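Long-range contacts in type III Pentaketide Synthase (PDB 3EUO), which probably acts as an acyltransferase of the chalcone and stilbene synthase family, a type III polyketide synthase that builds pentaketide chains: residues C157-R168 against L210-P218; L200-V208 against H327-S337. One frame throughout, in Å; residues are numbered along the deposited sequence.

Interaction 1 (C157-R168 against L210-P218); sequences CLGHTARGKPAR and LSNGIGEAP
Arg168 grips the carbonyl of Ile214 end-on, through NH2 at 2.8 Å and NH1 at 3.0 Å from Ile214 O, with that oxygen close to the guanidinium plane. The site lies at one end of two inner, antiparallel neighbours of the thiolase-type sheet, where strand 168-175 begins and strand 204-211 ends; Arg168 and Ser211 form a non-hydrogen-bonded pair. NH1 also donates to Ala167 O, the acceptor for Asn212 N, and the two donors reach that oxygen from opposite faces of its carbonyl plane. A bend at the second torsion (chi2 -72°) turns the arginine chain over Ser211. There the Glu216 carboxylate stacks on one guanidinium face, the planes 22° apart; Glu216 OE2 lies 3.7 Å from Arg168 NE, a long salt bridge of charge alone, while Ser211 OG donates to OE2. Were Arg168 an alanine, Ile214 O would probably lose the two N-H donors that grip it and Glu216 its opposite charge, freeing the type II turn from Gly213 to Glu216 to shift. The Asn212 amide fastens the loop after helix 145-162, which ends in a Schellman motif with Gly164 as C-prime: ND2 donates to Lys165 O at 2.9 Å, nearly straight at 166° and in the carbonyl plane, while OD1 takes Ala167 N (2.9 Å) and Ile214 N from opposite faces, the latter bond making an Asx turn. These bonds hold the amide's rotation. One water bridges the segments, accepting from Thr161 OG1 and donating to Asn212 O. Packing completes the contact: Ile214 CD1 lies 3.6 Å from Thr161 CA, and the Ile214 side chain crosses that of Pro166 at about a right angle, CG2 nearest Pro166 CD. Deeper, Cys157 SG sits 4.0 Å from Leu210 CD2.

Interaction 2 (L200-V208 against H327-S337); sequences LFSDCASAV and HGNSSSATIFS
Asn329, probably the asparagine of the family's Cys-His-Asn triad, is pinned to Phe201 by a single backbone bridge: its N donates to Leu200 O (3.0 Å) and its O accepts from Ser202 N (2.9 Å). The thiolase-type fold here joins its two halves, the N-terminal strand 204-211 with its lead-in against the turn that feeds helix 334-342. The Asn329 side chain runs alongside the Phe201 ring, the planes 41° apart, with ND2 3.3 Å from Phe201 CE1; OD1 accepts from Ser331 N in an Asx turn, and ND2 is hydrogen-bonded to OD1 of the 3-sulfinoalanine at position 143, the oxidised Cys143. Next to it Ser202 OG donates to His327 O and stands 2.7 Å from Ser330 OG, the two buried hydroxyls pairing beside that carbonyl. Further along, chi1 59° sets Ser206 OG between its backbone N and carbonyl carbon, from where it donates to Ala333 O at 2.6 Å. Ala333 CB packs on Cys204 CB. The contact ends on Phe336, where Val208 CG1 makes a CH-pi contact over the ring face, 4.0 Å from the centroid and 18° off its normal.

In the fold
Both contacts use strand 204-211 but at opposite ends, their centres about 28 Å apart. Interaction 2 is core: its centre lies about 4 Å from the centre of the chain, beside the modified Cys143, and it ties the N-terminal family region to the C-terminal one. Interaction 1 is peripheral, about 25 Å from the centre and partly exposed, and joins neighbours within the N-terminal region near the second subunit, whose Arg163 packs on Leu158. Chemistry follows place. At the periphery a guanidinium, a carboxylate, an asparagine amide and a water fasten loops; in the interior serine hydroxyls, a backbone bridge and an aromatic ring do so, with no salt bridge between the segments.

Interaction 1 (C157-R168 against L210-P218)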
ATOM      1  N   CYS A 157      -8.433  10.049  10.249  1.00 12.70           N
ATOM      2  CA  CYS A 157      -9.545  10.553  11.066  1.00 12.92           C
ATOM      3  C   CYS A 157      -9.296  12.002  11.476  1.00 12.74           C
ATOM      4  O   CYS A 157     -10.176  12.853  11.349  1.00 13.00           O
ATOM      5  CB  CYS A 157      -9.733   9.706  12.328  1.00 12.73           C
ATOM      6  SG  CYS A 157     -10.692   8.206  12.101  1.00 14.49           S
ATOM      7  N   LEU A 158      -8.094  12.276  11.968  1.00 12.88           N
ATOM      8  CA  LEU A 158      -7.762  13.632  12.434  1.00 12.85           C
ATOM      9  C   LEU A 158      -7.718  14.658  11.290  1.00 13.36           C
ATOM     10  O   LEU A 158      -7.957  15.858  11.500  1.00 13.39           O
ATOM     11  CB  LEU A 158      -6.471  13.629  13.265  1.00 13.17           C
ATOM     12  CG  LEU A 158      -6.558  12.906  14.620  1.00 12.94           C
ATOM     13  CD1 LEU A 158      -5.203  12.828  15.288  1.00 14.20           C
ATOM     14  CD2 LEU A 158      -7.563  13.590  15.552  1.00 15.52           C
ATOM     15  N   GLY A 159      -7.430  14.190  10.077  1.00 13.76           N
ATOM     16  CA  GLY A 159      -7.500  15.048   8.889  1.00 14.55           C
ATOM     17  C   GLY A 159      -8.917  15.555   8.665  1.00 15.19           C
ATOM     18  O   GLY A 159      -9.132  16.727   8.341  1.00 15.89           O
ATOM     19  N   HIS A 160      -9.891  14.672   8.861  1.00 15.60           N
ATOM     20  CA  HIS A 160     -11.293  15.063   8.764  1.00 15.80           C
ATOM     21  C   HIS A 160     -11.711  15.931   9.940  1.00 16.27           C
ATOM     22  O   HIS A 160     -12.465  16.891   9.764  1.00 16.96           O
ATOM     23  CB  HIS A 160     -12.188  13.843   8.592  1.00 15.53           C
ATOM     24  CG  HIS A 160     -12.425  13.493   7.157  1.00 15.81           C
ATOM     25  ND1 HIS A 160     -13.633  13.029   6.686  1.00 17.71           N
ATOM     26  CD2 HIS A 160     -11.609  13.582   6.079  1.00 15.11           C
ATOM     27  CE1 HIS A 160     -13.546  12.830   5.381  1.00 15.23           C
ATOM     28  NE2 HIS A 160     -12.328  13.157   4.990  1.00 17.36           N
ATOM     29  N   THR A 161     -11.196  15.610  11.127  1.00 16.33           N
ATOM     30  CA  THR A 161     -11.404  16.452  12.312  1.00 16.15           C
ATOM     31  C   THR A 161     -10.962  17.892  12.053  1.00 16.38           C
ATOM     32  O   THR A 161     -11.687  18.836  12.386  1.00 16.42           O
ATOM     33  CB  THR A 161     -10.684  15.886  13.542  1.00 15.99           C
ATOM     34  OG1 THR A 161     -11.176  14.567  13.799  1.00 15.15           O
ATOM     35  CG2 THR A 161     -10.940  16.748  14.768  1.00 15.52           C
ATOM     36  N   ALA A 162      -9.792  18.063  11.437  1.00 16.85           N
ATOM     37  CA  ALA A 162      -9.294  19.399  11.079  1.00 17.49           C
ATOM     38  C   ALA A 162     -10.305  20.196  10.257  1.00 18.26           C
ATOM     39  O   ALA A 162     -10.351  21.427  10.346  1.00 18.44           O
ATOM     40  CB  ALA A 162      -7.964  19.299  10.330  1.00 17.29           C
ATOM     41  N   ARG A 163     -11.114  19.480   9.476  1.00 18.61           N
ATOM     42  CA  ARG A 163     -12.094  20.082   8.568  1.00 19.34           C
ATOM     43  C   ARG A 163     -13.518  20.028   9.121  1.00 19.54           C
ATOM     44  O   ARG A 163     -14.486  20.322   8.402  1.00 20.13           O
ATOM     45  CB  ARG A 163     -12.032  19.399   7.194  1.00 19.09           C
ATOM     46  CG  ARG A 163     -10.660  19.479   6.537  1.00 20.83           C
ATOM     47  CD  ARG A 163     -10.726  19.357   5.018  1.00 24.45           C
ATOM     48  NE  ARG A 163     -10.795  17.970   4.578  1.00 28.60           N
ATOM     49  CZ  ARG A 163     -11.684  17.499   3.708  1.00 29.54           C
ATOM     50  NH1 ARG A 163     -12.588  18.309   3.163  1.00 31.29           N
ATOM     51  NH2 ARG A 163     -11.662  16.214   3.376  1.00 29.79           N
ATOM     52  N   GLY A 164     -13.642  19.649  10.389  1.00 19.52           N
ATOM     53  CA  GLY A 164     -14.942  19.488  11.038  1.00 19.67           C
ATOM     54  C   GLY A 164     -15.870  18.469  10.393  1.00 19.92           C
ATOM     55  O   GLY A 164     -17.094  18.610  10.468  1.00 20.02           O
ATOM     56  N   LYS A 165     -15.301  17.434   9.776  1.00 19.67           N
ATOM     57  CA  LYS A 165     -16.088  16.400   9.093  1.00 19.42           C
ATOM     58  C   LYS A 165     -16.086  15.081   9.849  1.00 18.97           C
ATOM     59  O   LYS A 165     -15.058  14.709  10.435  1.00 18.71           O
ATOM     60  CB  LYS A 165     -15.552  16.152   7.677  1.00 19.43           C
ATOM     61  CG  LYS A 165     -15.671  17.341   6.737  1.00 21.12           C
ATOM     62  CD  LYS A 165     -14.722  17.208   5.549  1.00 24.32           C
ATOM     63  CE  LYS A 165     -15.102  16.056   4.616  1.00 24.82           C
ATOM     64  NZ  LYS A 165     -16.390  16.298   3.890  1.00 28.56           N
ATOM     65  N   PRO A 166     -17.229  14.365   9.834  1.00 18.58           N
ATOM     66  CA  PRO A 166     -17.284  13.017  10.393  1.00 17.93           C
ATOM     67  C   PRO A 166     -16.356  12.077   9.632  1.00 17.15           C
ATOM     68  O   PRO A 166     -16.282  12.125   8.397  1.00 16.65           O
ATOM     69  CB  PRO A 166     -18.745  12.598  10.166  1.00 18.41           C
ATOM     70  CG  PRO A 166     -19.493  13.879  10.023  1.00 18.71           C
ATOM     71  CD  PRO A 166     -18.543  14.781   9.301  1.00 18.69           C
ATOM     72  N   ALA A 167     -15.620  11.260  10.374  1.00 16.05           N
ATOM     73  CA  ALA A 167     -14.830  10.200   9.768  1.00 15.11           C
ATOM     74  C   ALA A 167     -15.205   8.887  10.418  1.00 14.42           C
ATOM     75  O   ALA A 167     -15.254   8.778  11.647  1.00 14.02           O
ATOM     76  CB  ALA A 167     -13.342  10.468   9.930  1.00 15.11           C
ATOM     77  N   ARG A 168     -15.487   7.900   9.578  1.00 13.72           N
ATOM     78  CA  ARG A 168     -15.725   6.533  10.009  1.00 13.20           C
ATOM     79  C   ARG A 168     -14.894   5.655   9.092  1.00 12.77           C
ATOM     80  O   ARG A 168     -15.196   5.535   7.896  1.00 12.79           O
ATOM     81  CB  ARG A 168     -17.209   6.168   9.877  1.00 13.22           C
ATOM     82  CG  ARG A 168     -18.170   7.168  10.541  1.00 14.41           C
ATOM     83  CD  ARG A 168     -18.144   7.101  12.083  1.00 16.35           C
ATOM     84  NE  ARG A 168     -19.172   7.984  12.644  1.00 16.68           N
ATOM     85  CZ  ARG A 168     -18.993   9.271  12.946  1.00 16.45           C
ATOM     86  NH1 ARG A 168     -17.814   9.856  12.768  1.00 16.90           N
ATOM     87  NH2 ARG A 168     -20.008   9.979  13.423  1.00 16.18           N
ATOM     88  N   LEU A 210     -12.768   2.699  13.058  1.00 14.07           N
ATOM     89  CA  LEU A 210     -12.228   3.827  13.821  1.00 14.59           C
ATOM     90  C   LEU A 210     -13.010   5.078  13.466  1.00 15.03           C
ATOM     91  O   LEU A 210     -13.076   5.466  12.292  1.00 15.56           O
ATOM     92  CB  LEU A 210     -10.739   4.049  13.545  1.00 14.37           C
ATOM     93  CG  LEU A 210     -10.021   5.026  14.492  1.00 14.61           C
ATOM     94  CD1 LEU A 210      -9.921   4.463  15.923  1.00 14.60           C
ATOM     95  CD2 LEU A 210      -8.632   5.373  13.967  1.00 14.52           C
ATOM     96  N   SER A 211     -13.600   5.698  14.484  1.00 15.40           N
ATOM     97  CA  SER A 211     -14.376   6.923  14.313  1.00 15.94           C
ATOM     98  C   SER A 211     -13.654   8.112  14.927  1.00 16.11           C
ATOM     99  O   SER A 211     -12.948   7.958  15.928  1.00 16.24           O
ATOM    100  CB  SER A 211     -15.747   6.765  14.987  1.00 16.27           C
ATOM    101  OG  SER A 211     -16.481   7.981  14.923  1.00 18.11           O
ATOM    102  N   ASN A 212     -13.853   9.300  14.350  1.00 15.81           N
ATOM    103  CA  ASN A 212     -13.340  10.537  14.947  1.00 16.22           C
ATOM    104  C   ASN A 212     -14.371  11.264  15.823  1.00 16.57           C
ATOM    105  O   ASN A 212     -14.147  12.403  16.239  1.00 16.28           O
ATOM    106  CB  ASN A 212     -12.782  11.487  13.877  1.00 15.82           C
ATOM    107  CG  ASN A 212     -13.873  12.165  13.063  1.00 16.21           C
ATOM    108  OD1 ASN A 212     -15.048  11.793  13.141  1.00 15.29           O
ATOM    109  ND2 ASN A 212     -13.485  13.171  12.271  1.00 16.19           N
ATOM    110  N   GLY A 213     -15.507  10.615  16.065  1.00 17.14           N
ATOM    111  CA  GLY A 213     -16.506  11.139  17.007  1.00 18.63           C
ATOM    112  C   GLY A 213     -17.347  12.316  16.519  1.00 19.81           C
ATOM    113  O   GLY A 213     -18.354  12.669  17.152  1.00 19.34           O
ATOM    114  N   ILE A 214     -16.941  12.936  15.411  1.00 20.56           N
ATOM    115  CA  ILE A 214     -17.713  14.049  14.852  1.00 22.03           C
ATOM    116  C   ILE A 214     -18.972  13.484  14.205  1.00 22.69           C
ATOM    117  O   ILE A 214     -18.911  12.521  13.435  1.00 22.50           O
ATOM    118  CB  ILE A 214     -16.892  14.900  13.849  1.00 21.88           C
ATOM    119  CG1 ILE A 214     -15.691  15.537  14.551  1.00 22.62           C
ATOM    120  CG2 ILE A 214     -17.765  15.992  13.199  1.00 21.64           C
ATOM    121  CD1 ILE A 214     -14.770  16.286  13.622  1.00 23.63           C
ATOM    122  N   GLY A 215     -20.118  14.065  14.549  1.00 23.71           N
ATOM    123  CA  GLY A 215     -21.393  13.597  14.035  1.00 25.24           C
ATOM    124  C   GLY A 215     -21.975  12.437  14.819  1.00 26.66           C
ATOM    125  O   GLY A 215     -23.002  11.884  14.433  1.00 26.60           O
ATOM    126  N   GLU A 216     -21.316  12.060  15.914  1.00 28.32           N
ATOM    127  CA  GLU A 216     -21.832  11.030  16.819  1.00 30.15           C
ATOM    128  C   GLU A 216     -22.585  11.738  17.929  1.00 31.11           C
ATOM    129  O   GLU A 216     -22.126  12.759  18.440  1.00 31.53           O
ATOM    130  CB  GLU A 216     -20.703  10.188  17.432  1.00 30.22           C
ATOM    131  CG  GLU A 216     -19.725   9.549  16.440  1.00 31.69           C
ATOM    132  CD  GLU A 216     -19.924   8.048  16.236  1.00 33.42           C
ATOM    133  OE1 GLU A 216     -21.084   7.602  16.062  1.00 33.45           O
ATOM    134  OE2 GLU A 216     -18.901   7.316  16.235  1.00 32.76           O
ATOM    135  N   ALA A 217     -23.743  11.196  18.290  1.00 32.56           N
ATOM    136  CA  ALA A 217     -24.553  11.728  19.383  1.00 33.73           C
ATOM    137  C   ALA A 217     -23.815  11.619  20.723  1.00 34.64           C
ATOM    138  O   ALA A 217     -23.015  10.694  20.915  1.00 34.73           O
ATOM    139  CB  ALA A 217     -25.886  10.997  19.447  1.00 33.82           C
ATOM    140  N   PRO A 218     -24.066  12.570  21.649  1.00 35.29           N
ATOM    141  CA  PRO A 218     -23.475  12.479  22.991  1.00 35.52           C
ATOM    142  C   PRO A 218     -23.819  11.152  23.673  1.00 35.60           C
ATOM    143  O   PRO A 218     -24.944  10.651  23.534  1.00 35.87           O
ATOM    144  CB  PRO A 218     -24.123  13.650  23.741  1.00 35.83           C
ATOM    145  CG  PRO A 218     -24.493  14.626  22.668  1.00 35.74           C
ATOM    146  CD  PRO A 218     -24.898  13.779  21.495  1.00 35.47           C
TER
HETATM  147  O   HOH W   1     -11.669  13.661  16.408  1.00 20.23           O

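Interaction 2 (L200-V208 against H327-S337)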
ATOM      1  N   LEU A 200       4.179 -21.797  11.662  1.00 13.59           N
ATOM      2  CA  LEU A 200       3.653 -20.642  12.379  1.00 13.49           C
ATOM      3  C   LEU A 200       2.422 -20.016  11.747  1.00 13.21           C
ATOM      4  O   LEU A 200       1.455 -19.699  12.444  1.00 13.54           O
ATOM      5  CB  LEU A 200       4.733 -19.572  12.520  1.00 13.75           C
ATOM      6  CG  LEU A 200       6.015 -19.883  13.292  1.00 14.33           C
ATOM      7  CD1 LEU A 200       6.905 -18.655  13.214  1.00 15.39           C
ATOM      8  CD2 LEU A 200       5.680 -20.225  14.740  1.00 16.06           C
ATOM      9  N   PHE A 201       2.460 -19.818  10.435  1.00 13.06           N
ATOM     10  CA  PHE A 201       1.500 -18.908   9.805  1.00 12.84           C
ATOM     11  C   PHE A 201       0.146 -19.506   9.444  1.00 12.53           C
ATOM     12  O   PHE A 201       0.043 -20.658   9.021  1.00 12.00           O
ATOM     13  CB  PHE A 201       2.135 -18.198   8.606  1.00 12.61           C
ATOM     14  CG  PHE A 201       3.117 -17.140   9.001  1.00 13.39           C
ATOM     15  CD1 PHE A 201       2.673 -15.890   9.429  1.00 14.44           C
ATOM     16  CD2 PHE A 201       4.488 -17.395   8.961  1.00 14.46           C
ATOM     17  CE1 PHE A 201       3.585 -14.896   9.803  1.00 15.65           C
ATOM     18  CE2 PHE A 201       5.412 -16.409   9.335  1.00 16.03           C
ATOM     19  CZ  PHE A 201       4.959 -15.161   9.757  1.00 14.41           C
ATOM     20  N   SER A 202      -0.883 -18.681   9.621  1.00 12.41           N
ATOM     21  CA  SER A 202      -2.270 -19.063   9.405  1.00 12.66           C
ATOM     22  C   SER A 202      -3.048 -17.968   8.658  1.00 13.11           C
ATOM     23  O   SER A 202      -2.499 -16.896   8.346  1.00 13.48           O
ATOM     24  CB  SER A 202      -2.932 -19.360  10.759  1.00 12.40           C
ATOM     25  OG  SER A 202      -2.897 -18.215  11.605  1.00 13.46           O
ATOM     26  N   ASP A 203      -4.328 -18.239   8.404  1.00 12.92           N
ATOM     27  CA  ASP A 203      -5.194 -17.394   7.579  1.00 13.38           C
ATOM     28  C   ASP A 203      -6.286 -16.765   8.440  1.00 13.57           C
ATOM     29  O   ASP A 203      -6.840 -17.423   9.325  1.00 13.71           O
ATOM     30  CB  ASP A 203      -5.859 -18.212   6.461  1.00 13.39           C
ATOM     31  CG  ASP A 203      -4.861 -19.008   5.632  1.00 14.02           C
ATOM     32  OD1 ASP A 203      -3.666 -18.645   5.608  1.00 14.02           O
ATOM     33  OD2 ASP A 203      -5.279 -20.004   5.003  1.00 13.06           O
ATOM     34  N   CYS A 204      -6.592 -15.499   8.169  1.00 13.65           N
ATOM     35  CA  CYS A 204      -7.598 -14.767   8.933  1.00 13.42           C
ATOM     36  C   CYS A 204      -7.914 -13.437   8.280  1.00 13.39           C
ATOM     37  O   CYS A 204      -7.090 -12.878   7.558  1.00 13.23           O
ATOM     38  CB  CYS A 204      -7.098 -14.493  10.358  1.00 13.73           C
ATOM     39  SG  CYS A 204      -8.327 -13.749  11.477  1.00 15.67           S
ATOM     40  N   ALA A 205      -9.109 -12.922   8.554  1.00 12.98           N
ATOM     41  CA  ALA A 205      -9.391 -11.517   8.272  1.00 12.63           C
ATOM     42  C   ALA A 205      -9.969 -10.898   9.520  1.00 12.92           C
ATOM     43  O   ALA A 205     -10.710 -11.545  10.253  1.00 13.10           O
ATOM     44  CB  ALA A 205     -10.346 -11.365   7.104  1.00 12.90           C
ATOM     45  N   SER A 206      -9.612  -9.644   9.772  1.00 12.87           N
ATOM     46  CA  SER A 206     -10.127  -8.938  10.929  1.00 13.24           C
ATOM     47  C   SER A 206     -10.268  -7.471  10.590  1.00 12.97           C
ATOM     48  O   SER A 206      -9.539  -6.951   9.748  1.00 12.34           O
ATOM     49  CB  SER A 206      -9.202  -9.114  12.125  1.00 13.00           C
ATOM     50  OG  SER A 206      -7.906  -8.639  11.832  1.00 13.83           O
ATOM     51  N   ALA A 207     -11.216  -6.809  11.244  1.00 13.22           N
ATOM     52  CA  ALA A 207     -11.504  -5.412  10.947  1.00 13.03           C
ATOM     53  C   ALA A 207     -11.937  -4.659  12.188  1.00 13.34           C
ATOM     54  O   ALA A 207     -12.481  -5.248  13.124  1.00 13.37           O
ATOM     55  CB  ALA A 207     -12.580  -5.314   9.866  1.00 13.37           C
ATOM     56  N   VAL A 208     -11.653  -3.360  12.196  1.00 13.56           N
ATOM     57  CA  VAL A 208     -12.218  -2.449  13.183  1.00 13.35           C
ATOM     58  C   VAL A 208     -12.788  -1.225  12.476  1.00 13.61           C
ATOM     59  O   VAL A 208     -12.397  -0.898  11.351  1.00 13.08           O
ATOM     60  CB  VAL A 208     -11.207  -2.007  14.288  1.00 13.54           C
ATOM     61  CG1 VAL A 208     -10.625  -3.226  15.020  1.00 13.00           C
ATOM     62  CG2 VAL A 208     -10.092  -1.128  13.715  1.00 13.36           C
ATOM     63  N   HIS A 327      -5.158 -20.551  16.905  1.00 13.58           N
ATOM     64  CA  HIS A 327      -5.255 -20.103  15.506  1.00 13.70           C
ATOM     65  C   HIS A 327      -3.920 -19.868  14.811  1.00 13.46           C
ATOM     66  O   HIS A 327      -3.870 -19.788  13.580  1.00 13.79           O
ATOM     67  CB  HIS A 327      -6.107 -18.831  15.408  1.00 13.85           C
ATOM     68  CG  HIS A 327      -7.491 -18.993  15.952  1.00 14.86           C
ATOM     69  ND1 HIS A 327      -8.527 -19.508  15.206  1.00 16.47           N
ATOM     70  CD2 HIS A 327      -8.002 -18.729  17.177  1.00 16.57           C
ATOM     71  CE1 HIS A 327      -9.623 -19.542  15.943  1.00 17.13           C
ATOM     72  NE2 HIS A 327      -9.330 -19.076  17.144  1.00 17.24           N
ATOM     73  N   GLY A 328      -2.842 -19.738  15.581  1.00 13.10           N
ATOM     74  CA  GLY A 328      -1.530 -19.486  14.981  1.00 12.82           C
ATOM     75  C   GLY A 328      -1.316 -18.006  14.697  1.00 13.02           C
ATOM     76  O   GLY A 328      -2.098 -17.165  15.129  1.00 12.87           O
ATOM     77  N   ASN A 329      -0.255 -17.706  13.954  1.00 12.58           N
ATOM     78  CA  ASN A 329       0.109 -16.334  13.600  1.00 12.67           C
ATOM     79  C   ASN A 329      -0.503 -15.977  12.243  1.00 12.75           C
ATOM     80  O   ASN A 329      -0.031 -16.440  11.205  1.00 12.55           O
ATOM     81  CB  ASN A 329       1.648 -16.213  13.580  1.00 12.41           C
ATOM     82  CG  ASN A 329       2.153 -14.859  13.085  1.00 13.66           C
ATOM     83  OD1 ASN A 329       1.386 -14.004  12.656  1.00 15.52           O
ATOM     84  ND2 ASN A 329       3.473 -14.676  13.128  1.00 13.77           N
ATOM     85  N   SER A 330      -1.550 -15.150  12.257  1.00 12.99           N
ATOM     86  CA  SER A 330      -2.252 -14.765  11.026  1.00 13.00           C
ATOM     87  C   SER A 330      -1.721 -13.443  10.467  1.00 13.26           C
ATOM     88  O   SER A 330      -2.467 -12.686   9.841  1.00 12.76           O
ATOM     89  CB  SER A 330      -3.768 -14.675  11.264  1.00 13.29           C
ATOM     90  OG  SER A 330      -4.282 -15.896  11.771  1.00 14.23           O
ATOM     91  N   SER A 331      -0.428 -13.192  10.690  1.00 13.02           N
ATOM     92  CA  SER A 331       0.247 -11.973  10.232  1.00 13.04           C
ATOM     93  C   SER A 331      -0.548 -10.715  10.636  1.00 12.81           C
ATOM     94  O   SER A 331      -0.974 -10.609  11.789  1.00 12.86           O
ATOM     95  CB  SER A 331       0.546 -12.064   8.729  1.00 13.04           C
ATOM     96  OG  SER A 331       1.230 -10.917   8.260  1.00 12.77           O
ATOM     97  N   SER A 332      -0.782  -9.788   9.707  1.00 12.66           N
ATOM     98  CA  SER A 332      -1.409  -8.503  10.046  1.00 12.82           C
ATOM     99  C   SER A 332      -2.826  -8.606  10.630  1.00 12.69           C
ATOM    100  O   SER A 332      -3.292  -7.670  11.283  1.00 12.65           O
ATOM    101  CB  SER A 332      -1.440  -7.574   8.824  1.00 13.17           C
ATOM    102  OG  SER A 332      -2.377  -8.040   7.866  1.00 13.78           O
ATOM    103  N   ALA A 333      -3.500  -9.731  10.381  1.00 12.40           N
ATOM    104  CA  ALA A 333      -4.890  -9.920  10.829  1.00 12.64           C
ATOM    105  C   ALA A 333      -5.015 -10.319  12.303  1.00 12.86           C
ATOM    106  O   ALA A 333      -6.109 -10.262  12.877  1.00 12.45           O
ATOM    107  CB  ALA A 333      -5.603 -10.941   9.935  1.00 12.84           C
ATOM    108  N   THR A 334      -3.906 -10.710  12.924  1.00 12.96           N
ATOM    109  CA  THR A 334      -3.975 -11.277  14.269  1.00 13.73           C
ATOM    110  C   THR A 334      -4.285 -10.239  15.342  1.00 13.41           C
ATOM    111  O   THR A 334      -5.010 -10.534  16.296  1.00 13.34           O
ATOM    112  CB  THR A 334      -2.680 -12.015  14.666  1.00 14.14           C
ATOM    113  OG1 THR A 334      -2.252 -12.847  13.584  1.00 15.26           O
ATOM    114  CG2 THR A 334      -2.921 -12.887  15.897  1.00 14.93           C
ATOM    115  N   ILE A 335      -3.733  -9.038  15.195  1.00 13.36           N
ATOM    116  CA  ILE A 335      -3.847  -8.047  16.265  1.00 13.10           C
ATOM    117  C   ILE A 335      -5.291  -7.635  16.542  1.00 13.05           C
ATOM    118  O   ILE A 335      -5.673  -7.509  17.709  1.00 12.78           O
ATOM    119  CB  ILE A 335      -2.890  -6.820  16.104  1.00 13.37           C
ATOM    120  CG1 ILE A 335      -2.844  -5.975  17.389  1.00 13.90           C
ATOM    121  CG2 ILE A 335      -3.282  -5.952  14.910  1.00 12.63           C
ATOM    122  CD1 ILE A 335      -2.476  -6.755  18.651  1.00 13.86           C
ATOM    123  N   PHE A 336      -6.098  -7.443  15.494  1.00 13.17           N
ATOM    124  CA  PHE A 336      -7.505  -7.085  15.722  1.00 13.21           C
ATOM    125  C   PHE A 336      -8.270  -8.271  16.307  1.00 13.44           C
ATOM    126  O   PHE A 336      -9.224  -8.089  17.071  1.00 13.51           O
ATOM    127  CB  PHE A 336      -8.198  -6.560  14.451  1.00 13.62           C
ATOM    128  CG  PHE A 336      -7.604  -5.277  13.888  1.00 12.84           C
ATOM    129  CD1 PHE A 336      -6.862  -4.407  14.678  1.00 14.68           C
ATOM    130  CD2 PHE A 336      -7.840  -4.931  12.552  1.00 13.79           C
ATOM    131  CE1 PHE A 336      -6.323  -3.227  14.146  1.00 14.32           C
ATOM    132  CE2 PHE A 336      -7.319  -3.759  12.014  1.00 14.27           C
ATOM    133  CZ  PHE A 336      -6.558  -2.902  12.809  1.00 14.68           C
ATOM    134  N   SER A 337      -7.840  -9.479  15.947  1.00 13.58           N
ATOM    135  CA  SER A 337      -8.387 -10.705  16.514  1.00 13.86           C
ATOM    136  C   SER A 337      -8.118 -10.768  18.019  1.00 13.87           C
ATOM    137  O   SER A 337      -9.015 -11.105  18.797  1.00 13.36           O
ATOM    138  CB  SER A 337      -7.806 -11.931  15.804  1.00 14.51           C
ATOM    139  OG  SER A 337      -8.418 -13.117  16.261  1.00 16.15           O
TER